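Exo-1,5-alpha-L-arabinofuranobiosidase (Gibberella zeae, PDB 2YDT) probably hydrolyses alpha-1,5-linked L-arabinan from its chain end, releasing arabinobiose, and holds an iminosugar inhibitor in its active-site pocket. Local coordinates at residues 171-185 and 197-211. Residues are numbered along the deposited sequence; the frame is centred on the assembly and turned at random. Where two conformers were deposited one is given.
Sequences SDQRDNATHSQKLVH and VVDDTKYANYYARPG. With EDG (1,4-dideoxy-1,4-imino-L-arabinitol), chain B.
Arg209 lays its guanidinium between Gln173 and Ser180, with the CB of Gln181 over one face. Arg209 NH2 meets Gln173 OE1 at 2.9 Å in a nearly straight bond (172°) that lies in the guanidinium plane but comes down on the amide from above, the two planes being 78° apart. Arg209 NH1 donates to Ser180 OG at 2.9 Å; these two bonds, both close to the guanidinium plane, hold the group against rotation. Gln173 is itself steadied by Trp155 and Asn148.

Beside it Gln181, with CG anti to its backbone N (chi1 -167°), extends its amide to the inhibitor and binds it directly: OE1 accepts from EDG O3' and NE2 donates to EDG O2'. Gln181 NE2 also donates to Pro210 O, 2.9 Å away and in the amide plane, which holds that end of the amide. Leu183 packs against Pro210 and Gly211, Leu183 CD1 lying 3.7 Å from Pro210 CB and CD2 against Gly211 CA.

Farther along, strands 182-185 and 198-201 pair antiparallel. At a classic beta bulge, Asp200 N and Thr201 N both reach Leu183 O from the same face of its carbonyl plane. His185 ND1 donates to the syn lone pair of Asp200 OD1 at 2.6 Å, in the ring plane, while Val198 CB covers one ring face.

Leu183, Gln181, Arg209 and His185 thus form the tight, buried part; the partly exposed side is looser and more polar. Lys182 NZ bridges Asp199 and Asp175, Lys202 NZ binds Asp199 OD2, and waters link His179 to Lys202 and Thr178 to Ala204. In the outer loops, Tyr206 OH donates to Asn176 O at 2.7 Å, and Ser180 N lies over one face of the Tyr206 ring.

Two neighbouring four-stranded antiparallel sheets meet here, as blades do in a sialidase-like beta-propeller, and their junction lines the iminosugar pocket.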
ATOM      1  N   SER A 171      -3.988  -3.132   9.290  1.00  6.33           N
ATOM      2  CA  SER A 171      -3.263  -3.116  10.563  1.00  6.18           C
ATOM      3  C   SER A 171      -4.225  -2.778  11.692  1.00  6.76           C
ATOM      4  O   SER A 171      -5.037  -1.860  11.558  1.00  7.40           O
ATOM      5  CB  SER A 171      -2.138  -2.071  10.525  1.00  6.33           C
ATOM      6  OG  SER A 171      -1.298  -2.237   9.381  1.00  5.94           O
ATOM      7  N   ASP A 172      -4.115  -3.479  12.831  1.00  6.46           N
ATOM      8  CA  ASP A 172      -5.175  -3.447  13.860  1.00  7.35           C
ATOM      9  C   ASP A 172      -4.548  -3.415  15.230  1.00  8.45           C
ATOM     10  O   ASP A 172      -3.877  -4.400  15.645  1.00  8.65           O
ATOM     11  CB  ASP A 172      -6.034  -4.676  13.672  1.00  7.27           C
ATOM     12  CG  ASP A 172      -7.300  -4.704  14.525  1.00  8.66           C
ATOM     13  OD1 ASP A 172      -7.519  -3.764  15.312  1.00  8.96           O
ATOM     14  OD2 ASP A 172      -8.078  -5.672  14.333  1.00  9.26           O
ATOM     15  N   GLN A 173      -4.830  -2.343  15.975  1.00  8.12           N
ATOM     16  CA  GLN A 173      -4.365  -2.223  17.365  1.00  7.99           C
ATOM     17  C   GLN A 173      -5.466  -2.498  18.382  1.00  8.87           C
ATOM     18  O   GLN A 173      -5.249  -2.289  19.567  1.00  8.22           O
ATOM     19  CB  GLN A 173      -3.780  -0.804  17.659  1.00  7.60           C
ATOM     20  CG  GLN A 173      -2.514  -0.501  16.859  1.00  8.35           C
ATOM     21  CD  GLN A 173      -1.719   0.732  17.288  1.00  9.10           C
ATOM     22  OE1 GLN A 173      -1.180   1.420  16.414  1.00  8.66           O
ATOM     23  NE2 GLN A 173      -1.607   1.002  18.623  1.00  9.16           N
ATOM     24  N   ARG A 174      -6.610  -3.011  17.963  1.00  8.13           N
ATOM     25  CA  ARG A 174      -7.766  -3.144  18.879  1.00  8.59           C
ATOM     26  C   ARG A 174      -7.611  -4.286  19.897  1.00  9.83           C
ATOM     27  O   ARG A 174      -8.318  -4.270  20.908  1.00 11.10           O
ATOM     28  CB  ARG A 174      -9.060  -3.279  18.084  1.00  9.28           C
ATOM     29  CG  ARG A 174      -9.436  -1.974  17.356  1.00  8.45           C
ATOM     30  CD  ARG A 174     -10.592  -2.149  16.380  1.00  9.48           C
ATOM     31  NE  ARG A 174     -10.274  -3.142  15.363  1.00 10.38           N
ATOM     32  CZ  ARG A 174     -11.059  -3.488  14.339  1.00  9.54           C
ATOM     33  NH1 ARG A 174     -12.209  -2.856  14.085  1.00  9.53           N
ATOM     34  NH2 ARG A 174     -10.661  -4.463  13.539  1.00  7.62           N
ATOM     35  N   ASP A 175      -6.716  -5.246  19.653  1.00  9.88           N
ATOM     36  CA  ASP A 175      -6.436  -6.341  20.627  1.00 10.09           C
ATOM     37  C   ASP A 175      -5.320  -5.821  21.553  1.00 10.24           C
ATOM     38  O   ASP A 175      -4.220  -6.359  21.613  1.00 11.39           O
ATOM     39  CB  ASP A 175      -6.041  -7.592  19.809  1.00 10.80           C
ATOM     40  CG  ASP A 175      -6.075  -8.883  20.573  1.00 13.48           C
ATOM     41  OD1 ASP A 175      -5.746  -9.912  19.901  1.00 15.10           O
ATOM     42  OD2 ASP A 175      -6.453  -8.896  21.771  1.00 17.50           O
ATOM     43  N   ASN A 176      -5.609  -4.709  22.215  1.00 11.09           N
ATOM     44  CA  ASN A 176      -4.595  -3.841  22.809  1.00 11.18           C
ATOM     45  C   ASN A 176      -4.012  -4.335  24.118  1.00 11.86           C
ATOM     46  O   ASN A 176      -3.055  -3.730  24.595  1.00 12.66           O
ATOM     47  CB  ASN A 176      -5.069  -2.393  22.954  1.00 11.87           C
ATOM     48  CG  ASN A 176      -6.261  -2.245  23.904  1.00 14.52           C
ATOM     49  OD1 ASN A 176      -7.067  -3.154  24.025  1.00 14.47           O
ATOM     50  ND2 ASN A 176      -6.345  -1.114  24.599  1.00 13.96           N
ATOM     51  N   ALA A 177      -4.562  -5.412  24.654  1.00 12.40           N
ATOM     52  CA  ALA A 177      -3.987  -6.072  25.828  1.00 12.90           C
ATOM     53  C   ALA A 177      -3.099  -7.256  25.478  1.00 13.10           C
ATOM     54  O   ALA A 177      -2.456  -7.790  26.355  1.00 15.06           O
ATOM     55  CB  ALA A 177      -5.097  -6.492  26.802  1.00 12.49           C
ATOM     56  N   THR A 178      -3.055  -7.671  24.198  1.00 12.63           N
ATOM     57  CA  THR A 178      -2.354  -8.850  23.769  1.00 12.98           C
ATOM     58  C   THR A 178      -1.344  -8.597  22.640  1.00 11.68           C
ATOM     59  O   THR A 178      -0.311  -9.233  22.571  1.00 11.26           O
ATOM     60  CB  THR A 178      -3.365  -9.892  23.275  1.00 13.57           C
ATOM     61  OG1 THR A 178      -4.413 -10.031  24.259  1.00 18.31           O
ATOM     62  CG2 THR A 178      -2.706 -11.248  23.069  1.00 16.94           C
ATOM     63  N   HIS A 179      -1.649  -7.648  21.748  1.00 10.94           N
ATOM     64  CA  HIS A 179      -0.722  -7.285  20.675  1.00  9.08           C
ATOM     65  C   HIS A 179      -0.695  -5.782  20.454  1.00  8.72           C
ATOM     66  O   HIS A 179      -1.709  -5.199  20.128  1.00  9.94           O
ATOM     67  CB  HIS A 179      -1.110  -7.992  19.359  1.00  9.97           C
ATOM     68  CG  HIS A 179      -1.230  -9.470  19.494  1.00 10.46           C
ATOM     69  ND1 HIS A 179      -0.140 -10.323  19.522  1.00 12.16           N
ATOM     70  CD2 HIS A 179      -2.331 -10.252  19.572  1.00  9.09           C
ATOM     71  CE1 HIS A 179      -0.573 -11.566  19.666  1.00  9.47           C
ATOM     72  NE2 HIS A 179      -1.898 -11.554  19.689  1.00 10.06           N
ATOM     73  N   SER A 180       0.474  -5.160  20.629  1.00  8.66           N
ATOM     74  CA  SER A 180       0.607  -3.716  20.372  1.00  7.98           C
ATOM     75  C   SER A 180      -0.007  -3.380  19.003  1.00  7.61           C
ATOM     76  O   SER A 180      -0.776  -2.390  18.855  1.00  7.82           O
ATOM     77  CB  SER A 180       2.089  -3.297  20.435  1.00  9.26           C
ATOM     78  OG  SER A 180       2.252  -1.916  20.205  1.00  9.95           O
ATOM     79  N   GLN A 181       0.299  -4.204  18.019  1.00  8.00           N
ATOM     80  CA  GLN A 181      -0.436  -4.205  16.760  1.00  6.65           C
ATOM     81  C   GLN A 181      -0.395  -5.634  16.199  1.00  7.59           C
ATOM     82  O   GLN A 181       0.561  -6.392  16.455  1.00  7.57           O
ATOM     83  CB  GLN A 181       0.153  -3.242  15.743  1.00  6.92           C
ATOM     84  CG  GLN A 181      -0.740  -2.978  14.525  1.00  7.64           C
ATOM     85  CD  GLN A 181      -0.211  -1.874  13.631  1.00  7.41           C
ATOM     86  OE1 GLN A 181      -0.568  -0.721  13.795  1.00  7.69           O
ATOM     87  NE2 GLN A 181       0.736  -2.211  12.732  1.00  6.23           N
ATOM     88  N   LYS A 182      -1.431  -5.988  15.436  1.00  7.29           N
ATOM     89  CA  LYS A 182      -1.447  -7.216  14.657  1.00  7.85           C
ATOM     90  C   LYS A 182      -2.016  -6.892  13.269  1.00  7.67           C
ATOM     91  O   LYS A 182      -2.426  -5.766  13.019  1.00  7.25           O
ATOM     92  CB  LYS A 182      -2.240  -8.320  15.373  1.00  8.47           C
ATOM     93  CG  LYS A 182      -3.725  -8.012  15.549  1.00  9.96           C
ATOM     94  CD  LYS A 182      -4.492  -9.161  16.220  1.00 10.30           C
ATOM     95  CE  LYS A 182      -5.973  -8.934  16.303  1.00 14.28           C
ATOM     96  NZ  LYS A 182      -6.610 -10.131  17.041  1.00 12.54           N
ATOM     97  N   LEU A 183      -2.008  -7.875  12.384  1.00  6.95           N
ATOM     98  CA  LEU A 183      -2.446  -7.759  10.996  1.00  7.12           C
ATOM     99  C   LEU A 183      -3.659  -8.656  10.811  1.00  6.58           C
ATOM    100  O   LEU A 183      -3.669  -9.803  11.277  1.00  6.44           O
ATOM    101  CB  LEU A 183      -1.323  -8.170  10.029  1.00  6.65           C
ATOM    102  CG  LEU A 183      -0.170  -7.191  10.022  1.00  8.30           C
ATOM    103  CD1 LEU A 183       1.015  -7.736   9.253  1.00  7.51           C
ATOM    104  CD2 LEU A 183      -0.633  -5.845   9.393  1.00 10.80           C
ATOM    105  N   VAL A 184      -4.691  -8.111  10.172  1.00  6.80           N
ATOM    106  CA  VAL A 184      -5.998  -8.756  10.061  1.00  6.31           C
ATOM    107  C   VAL A 184      -6.635  -8.473   8.733  1.00  6.73           C
ATOM    108  O   VAL A 184      -6.168  -7.614   7.983  1.00  7.70           O
ATOM    109  CB  VAL A 184      -6.981  -8.274  11.152  1.00  6.00           C
ATOM    110  CG1 VAL A 184      -6.419  -8.394  12.569  1.00  7.32           C
ATOM    111  CG2 VAL A 184      -7.413  -6.816  10.930  1.00  8.24           C
ATOM    112  N   HIS A 185      -7.726  -9.187   8.425  1.00  7.33           N
ATOM    113  CA  HIS A 185      -8.528  -8.882   7.235  1.00  6.77           C
ATOM    114  C   HIS A 185     -10.003  -9.082   7.503  1.00  7.77           C
ATOM    115  O   HIS A 185     -10.404  -9.750   8.469  1.00  7.88           O
ATOM    116  CB  HIS A 185      -8.098  -9.673   6.003  1.00  6.52           C
ATOM    117  CG  HIS A 185      -8.528 -11.108   5.986  1.00  7.31           C
ATOM    118  ND1 HIS A 185      -7.682 -12.152   6.311  1.00  8.93           N
ATOM    119  CD2 HIS A 185      -9.705 -11.677   5.620  1.00  7.72           C
ATOM    120  CE1 HIS A 185      -8.337 -13.299   6.179  1.00  8.84           C
ATOM    121  NE2 HIS A 185      -9.576 -13.039   5.782  1.00  8.88           N
ATOM    122  N   VAL A 197     -13.662 -10.206  11.647  1.00  9.76           N
ATOM    123  CA  VAL A 197     -12.196 -10.044  11.531  1.00 10.41           C
ATOM    124  C   VAL A 197     -11.474 -11.383  11.618  1.00 10.36           C
ATOM    125  O   VAL A 197     -11.763 -12.206  12.520  1.00 12.09           O
ATOM    126  CB  VAL A 197     -11.689  -9.087  12.580  1.00  8.66           C
ATOM    127  CG1 VAL A 197     -10.146  -8.966  12.562  1.00 11.59           C
ATOM    128  CG2 VAL A 197     -12.310  -7.694  12.397  1.00 11.98           C
ATOM    129  N   VAL A 198     -10.544 -11.608  10.685  1.00 10.09           N
ATOM    130  CA  VAL A 198      -9.684 -12.802  10.663  1.00  9.24           C
ATOM    131  C   VAL A 198      -8.232 -12.352  10.835  1.00  9.00           C
ATOM    132  O   VAL A 198      -7.762 -11.482  10.092  1.00  8.44           O
ATOM    133  CB  VAL A 198      -9.819 -13.565   9.361  1.00  9.81           C
ATOM    134  CG1 VAL A 198      -8.872 -14.814   9.268  1.00 11.04           C
ATOM    135  CG2 VAL A 198     -11.313 -13.978   9.090  1.00 11.95           C
ATOM    136  N   ASP A 199      -7.513 -12.966  11.781  1.00  8.82           N
ATOM    137  CA  ASP A 199      -6.094 -12.631  11.983  1.00  8.91           C
ATOM    138  C   ASP A 199      -5.233 -13.186  10.853  1.00  8.92           C
ATOM    139  O   ASP A 199      -5.424 -14.349  10.407  1.00  9.42           O
ATOM    140  CB  ASP A 199      -5.602 -13.186  13.303  1.00 10.41           C
ATOM    141  CG  ASP A 199      -6.194 -12.460  14.514  1.00 12.48           C
ATOM    142  OD1 ASP A 199      -6.822 -11.390  14.366  1.00 16.21           O
ATOM    143  OD2 ASP A 199      -6.165 -13.043  15.627  1.00 22.05           O
ATOM    144  N   ASP A 200      -4.290 -12.354  10.380  1.00  8.54           N
ATOM    145  CA  ASP A 200      -3.365 -12.692   9.314  1.00  8.58           C
ATOM    146  C   ASP A 200      -1.936 -12.951   9.818  1.00  8.84           C
ATOM    147  O   ASP A 200      -1.211 -13.737   9.199  1.00  8.74           O
ATOM    148  CB  ASP A 200      -3.308 -11.587   8.256  1.00  8.22           C
ATOM    149  CG  ASP A 200      -4.598 -11.431   7.493  1.00  9.74           C
ATOM    150  OD1 ASP A 200      -5.253 -12.450   7.211  1.00  9.61           O
ATOM    151  OD2 ASP A 200      -4.939 -10.251   7.195  1.00  8.02           O
ATOM    152  N   THR A 201      -1.520 -12.220  10.852  1.00  7.95           N
ATOM    153  CA  THR A 201      -0.158 -12.301  11.382  1.00  8.10           C
ATOM    154  C   THR A 201      -0.177 -11.608  12.728  1.00  9.36           C
ATOM    155  O   THR A 201      -0.670 -10.491  12.867  1.00  8.58           O
ATOM    156  CB  THR A 201       0.892 -11.637  10.427  1.00  8.13           C
ATOM    157  OG1 THR A 201       1.264 -12.561   9.402  1.00  7.90           O
ATOM    158  CG2 THR A 201       2.156 -11.212  11.172  1.00  8.69           C
ATOM    159  N   LYS A 202       0.332 -12.295  13.745  1.00  9.02           N
ATOM    160  CA  LYS A 202       0.432 -11.749  15.082  1.00  9.23           C
ATOM    161  C   LYS A 202       1.548 -12.457  15.833  1.00 10.43           C
ATOM    162  O   LYS A 202       1.888 -13.588  15.525  1.00 10.84           O
ATOM    163  CB  LYS A 202      -0.868 -11.895  15.863  1.00 10.51           C
ATOM    164  CG  LYS A 202      -1.326 -13.314  16.102  1.00 11.76           C
ATOM    165  CD  LYS A 202      -2.776 -13.311  16.589  1.00 15.68           C
ATOM    166  CE  LYS A 202      -3.289 -14.715  16.808  1.00 19.78           C
ATOM    167  NZ  LYS A 202      -4.717 -14.646  17.201  1.00 22.17           N
ATOM    168  N   TYR A 203       2.107 -11.774  16.817  1.00  9.21           N
ATOM    169  CA  TYR A 203       3.276 -12.245  17.551  1.00  9.64           C
ATOM    170  C   TYR A 203       3.042 -12.209  19.065  1.00 10.59           C
ATOM    171  O   TYR A 203       2.493 -11.291  19.595  1.00 10.64           O
ATOM    172  CB  TYR A 203       4.504 -11.429  17.146  1.00  8.65           C
ATOM    173  CG  TYR A 203       4.956 -11.758  15.746  1.00  8.78           C
ATOM    174  CD1 TYR A 203       5.710 -12.890  15.460  1.00  9.64           C
ATOM    175  CD2 TYR A 203       4.562 -10.982  14.658  1.00  9.10           C
ATOM    176  CE1 TYR A 203       6.083 -13.198  14.190  1.00  8.92           C
ATOM    177  CE2 TYR A 203       4.918 -11.297  13.383  1.00  9.60           C
ATOM    178  CZ  TYR A 203       5.700 -12.414  13.124  1.00  8.53           C
ATOM    179  OH  TYR A 203       6.052 -12.772  11.848  1.00  9.86           O
ATOM    180  N   ALA A 204       3.490 -13.261  19.740  1.00 10.70           N
ATOM    181  CA  ALA A 204       3.342 -13.437  21.180  1.00 10.53           C
ATOM    182  C   ALA A 204       3.993 -12.345  22.030  1.00 11.01           C
ATOM    183  O   ALA A 204       3.482 -12.012  23.119  1.00 12.41           O
ATOM    184  CB  ALA A 204       3.950 -14.824  21.575  1.00 11.31           C
ATOM    185  N   ASN A 205       5.098 -11.796  21.548  0.50 10.92           N
ATOM    186  CA  ASN A 205       5.703 -10.623  22.187  0.50 11.52           C
ATOM    187  C   ASN A 205       4.765  -9.424  22.023  0.50 11.18           C
ATOM    188  O   ASN A 205       4.530  -8.970  20.887  0.50 11.55           O
ATOM    189  CB  ASN A 205       7.082 -10.311  21.609  0.50 11.00           C
ATOM    190  CG  ASN A 205       7.782  -9.168  22.354  0.50 12.59           C
ATOM    191  OD1 ASN A 205       7.178  -8.133  22.615  0.50 14.32           O
ATOM    192  ND2 ASN A 205       9.063  -9.346  22.670  0.50  9.55           N
ATOM    193  N   TYR A 206       4.250  -8.921  23.145  1.00 11.70           N
ATOM    194  CA  TYR A 206       3.251  -7.850  23.144  1.00 11.23           C
ATOM    195  C   TYR A 206       3.751  -6.673  22.322  1.00 11.43           C
ATOM    196  O   TYR A 206       2.972  -6.013  21.607  1.00  9.92           O
ATOM    197  CB  TYR A 206       2.946  -7.341  24.556  1.00 11.55           C
ATOM    198  CG  TYR A 206       2.024  -6.179  24.513  1.00  9.43           C
ATOM    199  CD1 TYR A 206       0.655  -6.362  24.369  1.00  9.37           C
ATOM    200  CD2 TYR A 206       2.508  -4.882  24.559  1.00 10.02           C
ATOM    201  CE1 TYR A 206      -0.194  -5.284  24.245  1.00 11.14           C
ATOM    202  CE2 TYR A 206       1.665  -3.831  24.496  1.00 10.39           C
ATOM    203  CZ  TYR A 206       0.325  -4.016  24.323  1.00 10.33           C
ATOM    204  OH  TYR A 206      -0.508  -2.924  24.217  1.00 13.80           O
ATOM    205  N   TYR A 207       5.029  -6.336  22.479  1.00 10.82           N
ATOM    206  CA  TYR A 207       5.539  -5.115  21.876  1.00 11.10           C
ATOM    207  C   TYR A 207       5.826  -5.204  20.379  1.00 10.32           C
ATOM    208  O   TYR A 207       6.117  -4.199  19.761  1.00 10.49           O
ATOM    209  CB  TYR A 207       6.755  -4.626  22.660  1.00 12.29           C
ATOM    210  CG  TYR A 207       6.310  -4.109  24.007  1.00 14.17           C
ATOM    211  CD1 TYR A 207       5.588  -2.914  24.096  1.00 19.44           C
ATOM    212  CD2 TYR A 207       6.542  -4.829  25.161  1.00 21.21           C
ATOM    213  CE1 TYR A 207       5.143  -2.443  25.294  1.00 22.19           C
ATOM    214  CE2 TYR A 207       6.088  -4.356  26.375  1.00 22.43           C
ATOM    215  CZ  TYR A 207       5.407  -3.171  26.428  1.00 22.90           C
ATOM    216  OH  TYR A 207       4.949  -2.717  27.651  1.00 30.71           O
ATOM    217  N   ALA A 208       5.720  -6.404  19.782  1.00  9.00           N
ATOM    218  CA  ALA A 208       5.859  -6.552  18.339  1.00  7.65           C
ATOM    219  C   ALA A 208       4.719  -5.813  17.636  1.00  8.54           C
ATOM    220  O   ALA A 208       3.605  -5.772  18.123  1.00  8.99           O
ATOM    221  CB  ALA A 208       5.844  -8.014  17.913  1.00  7.56           C
ATOM    222  N   ARG A 209       5.050  -5.240  16.494  1.00  7.72           N
ATOM    223  CA  ARG A 209       4.106  -4.420  15.692  1.00  7.82           C
ATOM    224  C   ARG A 209       4.286  -4.771  14.220  1.00  7.43           C
ATOM    225  O   ARG A 209       4.787  -3.981  13.415  1.00  7.55           O
ATOM    226  CB  ARG A 209       4.292  -2.925  15.934  1.00  7.95           C
ATOM    227  CG  ARG A 209       3.914  -2.482  17.327  1.00  8.14           C
ATOM    228  CD  ARG A 209       4.312  -1.027  17.553  1.00  8.11           C
ATOM    229  NE  ARG A 209       3.534  -0.158  16.695  1.00  6.60           N
ATOM    230  CZ  ARG A 209       2.262   0.177  16.884  1.00  7.39           C
ATOM    231  NH1 ARG A 209       1.605  -0.144  17.990  1.00  8.61           N
ATOM    232  NH2 ARG A 209       1.657   0.894  15.957  1.00  9.57           N
ATOM    233  N   PRO A 210       3.830  -5.982  13.814  1.00  7.64           N
ATOM    234  CA  PRO A 210       3.699  -6.242  12.380  1.00  7.25           C
ATOM    235  C   PRO A 210       2.703  -5.250  11.800  1.00  7.26           C
ATOM    236  O   PRO A 210       1.706  -4.958  12.455  1.00  7.90           O
ATOM    237  CB  PRO A 210       3.157  -7.681  12.316  1.00  7.49           C
ATOM    238  CG  PRO A 210       2.388  -7.816  13.613  1.00  7.39           C
ATOM    239  CD  PRO A 210       3.212  -7.048  14.628  1.00  6.62           C
ATOM    240  N   GLY A 211       3.014  -4.728  10.627  1.00  7.60           N
ATOM    241  CA  GLY A 211       2.223  -3.650  10.029  1.00  6.58           C
ATOM    242  C   GLY A 211       2.394  -3.551   8.521  1.00  6.63           C
ATOM    243  O   GLY A 211       3.345  -4.075   7.914  1.00  7.84           O
TER
HETATM  244  O2' EDG B 500       1.530  -0.389  10.659  1.00  6.35           O
HETATM  245  C2' EDG B 500       2.101   0.690  11.453  1.00  7.11           C
HETATM  246  C1' EDG B 500       3.121   1.446  10.625  1.00  7.01           C
HETATM  247  N4' EDG B 500       2.540   2.779  10.419  1.00  7.19           N
HETATM  248  C3' EDG B 500       1.060   1.719  11.913  1.00  7.45           C
HETATM  249  O3' EDG B 500       0.747   1.654  13.322  1.00  7.62           O
HETATM  250  C4' EDG B 500       1.711   3.075  11.582  1.00  6.99           C
HETATM  251  C5' EDG B 500       0.759   4.217  11.355  1.00  7.78           C
HETATM  252  O5' EDG B 500       1.528   5.410  11.339  1.00  6.87           O
HETATM  253  O   HOH W   1       0.869 -11.546  23.564  1.00 23.23           O
HETATM  254  O   HOH W   2       2.375  -8.052  19.358  1.00  8.54           O
HETATM  255  O   HOH W   3      -3.796 -13.747  20.072  1.00 24.98           O
HETATM  256  O   HOH W   4       4.924  -1.768  20.817  1.00 14.84           O
HETATM  257  O   HOH W   5       1.513  -8.957  16.872  1.00  9.12           O